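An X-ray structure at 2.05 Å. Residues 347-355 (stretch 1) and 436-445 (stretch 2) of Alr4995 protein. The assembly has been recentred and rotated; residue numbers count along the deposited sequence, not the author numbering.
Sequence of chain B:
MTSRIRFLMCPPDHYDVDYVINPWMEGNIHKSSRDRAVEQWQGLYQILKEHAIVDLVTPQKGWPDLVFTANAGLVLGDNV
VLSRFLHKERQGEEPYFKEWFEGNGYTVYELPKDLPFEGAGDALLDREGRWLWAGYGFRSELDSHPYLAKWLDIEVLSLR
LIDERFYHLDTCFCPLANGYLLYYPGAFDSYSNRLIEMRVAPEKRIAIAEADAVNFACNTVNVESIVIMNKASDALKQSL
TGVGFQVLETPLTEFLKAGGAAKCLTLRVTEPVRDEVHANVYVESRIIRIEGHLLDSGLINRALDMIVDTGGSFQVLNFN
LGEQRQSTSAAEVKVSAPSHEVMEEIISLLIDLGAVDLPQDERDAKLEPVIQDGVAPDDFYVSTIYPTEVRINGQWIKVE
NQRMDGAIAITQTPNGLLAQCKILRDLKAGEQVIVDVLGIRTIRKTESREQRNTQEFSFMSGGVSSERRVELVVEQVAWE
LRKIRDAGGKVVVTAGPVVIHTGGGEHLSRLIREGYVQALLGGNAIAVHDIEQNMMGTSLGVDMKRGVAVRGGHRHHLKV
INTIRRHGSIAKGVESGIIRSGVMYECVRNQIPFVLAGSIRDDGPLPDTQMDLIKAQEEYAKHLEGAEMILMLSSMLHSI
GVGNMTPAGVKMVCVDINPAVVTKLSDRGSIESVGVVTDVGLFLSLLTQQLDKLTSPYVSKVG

Stretch 1 (347-355) ISLLIDLGA
Stretch 2, residues 436-445: DVLGIRTIRK

A helix that begins earlier in the chain runs through 347-350 and on toward Gly354 with helical phi/psi (Ile347 -62/-36, Ile351 -54/-43). It lies beside the short strand 440-442 (Ile440 -134/131, Arg441 -140/156), the axes 7.7 Å apart at closest approach and their N-to-C directions 39° apart. The chains therefore run in the same general sense, and the register pairs Ser348 with Val437 (CA to CA 6.8 Å), Ile351 with Arg441 (5.8 Å) and Gly354 with Thr442 (5.7 Å). Together they bury 417 Å².

Ile351 covers the most surface. Its CA-to-CB bond points sideways, but chi1 -79° (m) and chi2 169° (t) bring the end nearer the other stretch: CD1 lies 4.1 Å from Ile440 CB and 4.0 Å from Val437 O, while CG2 is 4.3 Å from Arg441 CA. Val437 (phi/psi -136/15, chi1 -65°, m) points toward the helix one turn earlier. Its CG2 meets Ile347 CG2 at 3.8 Å, an apolar contact, and its CG1 lies 3.7 Å from Ser348 OG, which is hydrogen-bonded elsewhere in the structure.

Thr442 (phi/psi -93/159, chi1 -168°, t) closes the other end. Its CG2 sits tightly, 3.1 Å from Ile351 O and 3.6 Å from Gly354 CA. Gly354, the first residue to leave helical phi/psi (89/17), forms a Schellman motif: Gly354 N bonds Ile351 O (3.0 Å) and Ala355 N bonds Leu350 O (3.0 Å). A CB here would be jammed against the preceding carbonyl.

The one direct hydrogen bond across the stretches runs from Arg444 NH1 to Asp352 O (3.0 Å, 143°), the carbonyl lying near the guanidinium plane; Arg444 adopts m, t, p for chi1 to chi3. Water extends the polar seam. The O of water 1 donates to Ile351 O (2.8 Å) and Ala355 O (2.8 Å) and accepts from Thr442 N (3.1 Å); that of water 2 donates to Ala355 O (2.9 Å) and Ile440 O (2.7 Å).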

# COMPACT_ATOMS: atom_id res chain seq x y z
N ILE B 347 -12.69 -22.78 -27.08
CA ILE B 347 -12.50 -22.29 -28.44
C ILE B 347 -12.53 -20.75 -28.49
O ILE B 347 -11.77 -20.13 -29.24
CB ILE B 347 -13.56 -22.89 -29.38
CG1 ILE B 347 -13.42 -24.41 -29.40
CG2 ILE B 347 -13.44 -22.32 -30.79
CD1 ILE B 347 -12.05 -24.88 -29.82
N SER B 348 -13.37 -20.13 -27.65
CA SER B 348 -13.40 -18.67 -27.56
C SER B 348 -12.04 -18.12 -27.13
O SER B 348 -11.57 -17.13 -27.67
CB SER B 348 -14.48 -18.20 -26.59
OG SER B 348 -15.77 -18.47 -27.10
N LEU B 349 -11.40 -18.78 -26.18
CA LEU B 349 -10.09 -18.34 -25.74
C LEU B 349 -9.04 -18.57 -26.85
O LEU B 349 -8.21 -17.70 -27.14
CB LEU B 349 -9.70 -19.04 -24.43
CG LEU B 349 -10.61 -18.72 -23.23
CD1 LEU B 349 -10.44 -19.72 -22.08
CD2 LEU B 349 -10.37 -17.29 -22.73
N LEU B 350 -9.10 -19.73 -27.50
CA LEU B 350 -8.12 -20.08 -28.52
C LEU B 350 -8.23 -19.22 -29.78
O LEU B 350 -7.22 -18.94 -30.45
CB LEU B 350 -8.25 -21.55 -28.90
CG LEU B 350 -7.82 -22.55 -27.83
CD1 LEU B 350 -7.97 -23.99 -28.33
CD2 LEU B 350 -6.40 -22.25 -27.39
N ILE B 351 -9.45 -18.82 -30.11
CA ILE B 351 -9.69 -17.95 -31.26
C ILE B 351 -8.83 -16.67 -31.15
O ILE B 351 -8.20 -16.25 -32.13
CB ILE B 351 -11.18 -17.60 -31.38
CG1 ILE B 351 -11.94 -18.76 -32.02
CG2 ILE B 351 -11.40 -16.35 -32.23
CD1 ILE B 351 -13.45 -18.63 -31.94
N ASP B 352 -8.76 -16.09 -29.96
CA ASP B 352 -7.92 -14.92 -29.71
C ASP B 352 -6.42 -15.17 -29.88
O ASP B 352 -5.67 -14.26 -30.23
CB ASP B 352 -8.19 -14.39 -28.30
CG ASP B 352 -9.60 -13.90 -28.14
OD1 ASP B 352 -10.15 -14.03 -27.02
OD2 ASP B 352 -10.17 -13.40 -29.14
N LEU B 353 -5.99 -16.39 -29.63
CA LEU B 353 -4.58 -16.73 -29.84
C LEU B 353 -4.30 -17.02 -31.30
O LEU B 353 -3.16 -17.29 -31.68
CB LEU B 353 -4.17 -17.93 -28.98
CG LEU B 353 -3.73 -17.65 -27.54
CD1 LEU B 353 -4.74 -16.78 -26.83
CD2 LEU B 353 -3.54 -18.97 -26.80
N GLY B 354 -5.33 -16.98 -32.14
CA GLY B 354 -5.14 -17.23 -33.55
C GLY B 354 -5.25 -18.70 -33.95
O GLY B 354 -4.80 -19.07 -35.04
N ALA B 355 -5.82 -19.53 -33.08
CA ALA B 355 -6.11 -20.91 -33.45
C ALA B 355 -7.11 -20.91 -34.59
O ALA B 355 -8.07 -20.14 -34.59
CB ALA B 355 -6.64 -21.70 -32.26
N ASP B 436 -22.74 -19.76 -31.01
CA ASP B 436 -21.74 -20.83 -31.05
C ASP B 436 -20.36 -20.24 -31.37
O ASP B 436 -20.12 -19.06 -31.14
CB ASP B 436 -22.14 -21.91 -32.07
CG ASP B 436 -21.61 -23.30 -31.70
OD1 ASP B 436 -20.38 -23.52 -31.79
OD2 ASP B 436 -22.44 -24.17 -31.35
N VAL B 437 -19.45 -21.07 -31.88
CA VAL B 437 -18.06 -20.65 -32.04
C VAL B 437 -17.47 -21.05 -33.38
O VAL B 437 -16.26 -21.03 -33.56
CB VAL B 437 -17.16 -21.23 -30.90
CG1 VAL B 437 -17.56 -20.66 -29.53
CG2 VAL B 437 -17.22 -22.76 -30.88
N LEU B 438 -18.32 -21.43 -34.33
CA LEU B 438 -17.85 -21.74 -35.67
C LEU B 438 -17.70 -20.49 -36.54
O LEU B 438 -18.38 -19.49 -36.33
CB LEU B 438 -18.83 -22.70 -36.36
CG LEU B 438 -18.98 -24.08 -35.73
CD1 LEU B 438 -20.08 -24.86 -36.44
CD2 LEU B 438 -17.65 -24.80 -35.81
N GLY B 439 -16.79 -20.56 -37.51
CA GLY B 439 -16.67 -19.54 -38.52
C GLY B 439 -16.25 -18.19 -37.96
O GLY B 439 -16.74 -17.15 -38.40
N ILE B 440 -15.36 -18.22 -36.98
CA ILE B 440 -14.82 -16.99 -36.39
C ILE B 440 -13.31 -17.12 -36.27
O ILE B 440 -12.81 -18.12 -35.76
CB ILE B 440 -15.43 -16.72 -35.01
CG1 ILE B 440 -16.96 -16.74 -35.07
CG2 ILE B 440 -14.93 -15.36 -34.44
CD1 ILE B 440 -17.64 -17.12 -33.78
N ARG B 441 -12.59 -16.11 -36.73
CA ARG B 441 -11.15 -16.10 -36.51
C ARG B 441 -10.69 -14.69 -36.18
O ARG B 441 -11.36 -13.71 -36.51
CB ARG B 441 -10.40 -16.64 -37.73
CG ARG B 441 -10.51 -15.76 -38.97
CD ARG B 441 -9.95 -16.51 -40.17
NE ARG B 441 -9.96 -15.69 -41.39
CZ ARG B 441 -9.76 -16.18 -42.61
NH1 ARG B 441 -9.79 -15.37 -43.66
NH2 ARG B 441 -9.54 -17.47 -42.79
N THR B 442 -9.56 -14.59 -35.50
CA THR B 442 -8.96 -13.30 -35.20
C THR B 442 -7.95 -12.97 -36.30
O THR B 442 -7.48 -13.86 -37.01
CB THR B 442 -8.25 -13.30 -33.85
OG1 THR B 442 -7.93 -11.96 -33.48
CG2 THR B 442 -6.96 -14.11 -33.94
N ILE B 443 -7.61 -11.69 -36.46
CA ILE B 443 -6.54 -11.35 -37.38
C ILE B 443 -5.56 -10.41 -36.69
O ILE B 443 -5.17 -9.39 -37.24
CB ILE B 443 -7.08 -10.72 -38.70
CG1 ILE B 443 -8.20 -9.71 -38.43
CG2 ILE B 443 -7.59 -11.82 -39.62
CD1 ILE B 443 -8.77 -9.06 -39.68
N ARG B 444 -5.17 -10.78 -35.48
CA ARG B 444 -4.08 -10.10 -34.80
C ARG B 444 -2.77 -10.32 -35.55
O ARG B 444 -2.45 -11.44 -35.94
CB ARG B 444 -3.94 -10.58 -33.36
CG ARG B 444 -5.21 -10.62 -32.59
CD ARG B 444 -5.02 -11.34 -31.27
NE ARG B 444 -3.94 -10.76 -30.47
CZ ARG B 444 -3.66 -11.13 -29.22
NH1 ARG B 444 -4.38 -12.08 -28.62
NH2 ARG B 444 -2.67 -10.55 -28.56
N LYS B 445 -2.02 -9.23 -35.76
CA LYS B 445 -0.73 -9.32 -36.43
C LYS B 445 0.26 -10.10 -35.56
O LYS B 445 0.04 -10.26 -34.36
CB LYS B 445 -0.19 -7.91 -36.76
CG LYS B 445 -1.06 -7.09 -37.74
CD LYS B 445 -1.84 -7.98 -38.72
CE LYS B 445 -2.03 -7.34 -40.10
NZ LYS B 445 -0.77 -7.28 -40.91
O HOH W 1 -8.34 -17.35 -34.72
O HOH W 2 -10.60 -19.70 -36.04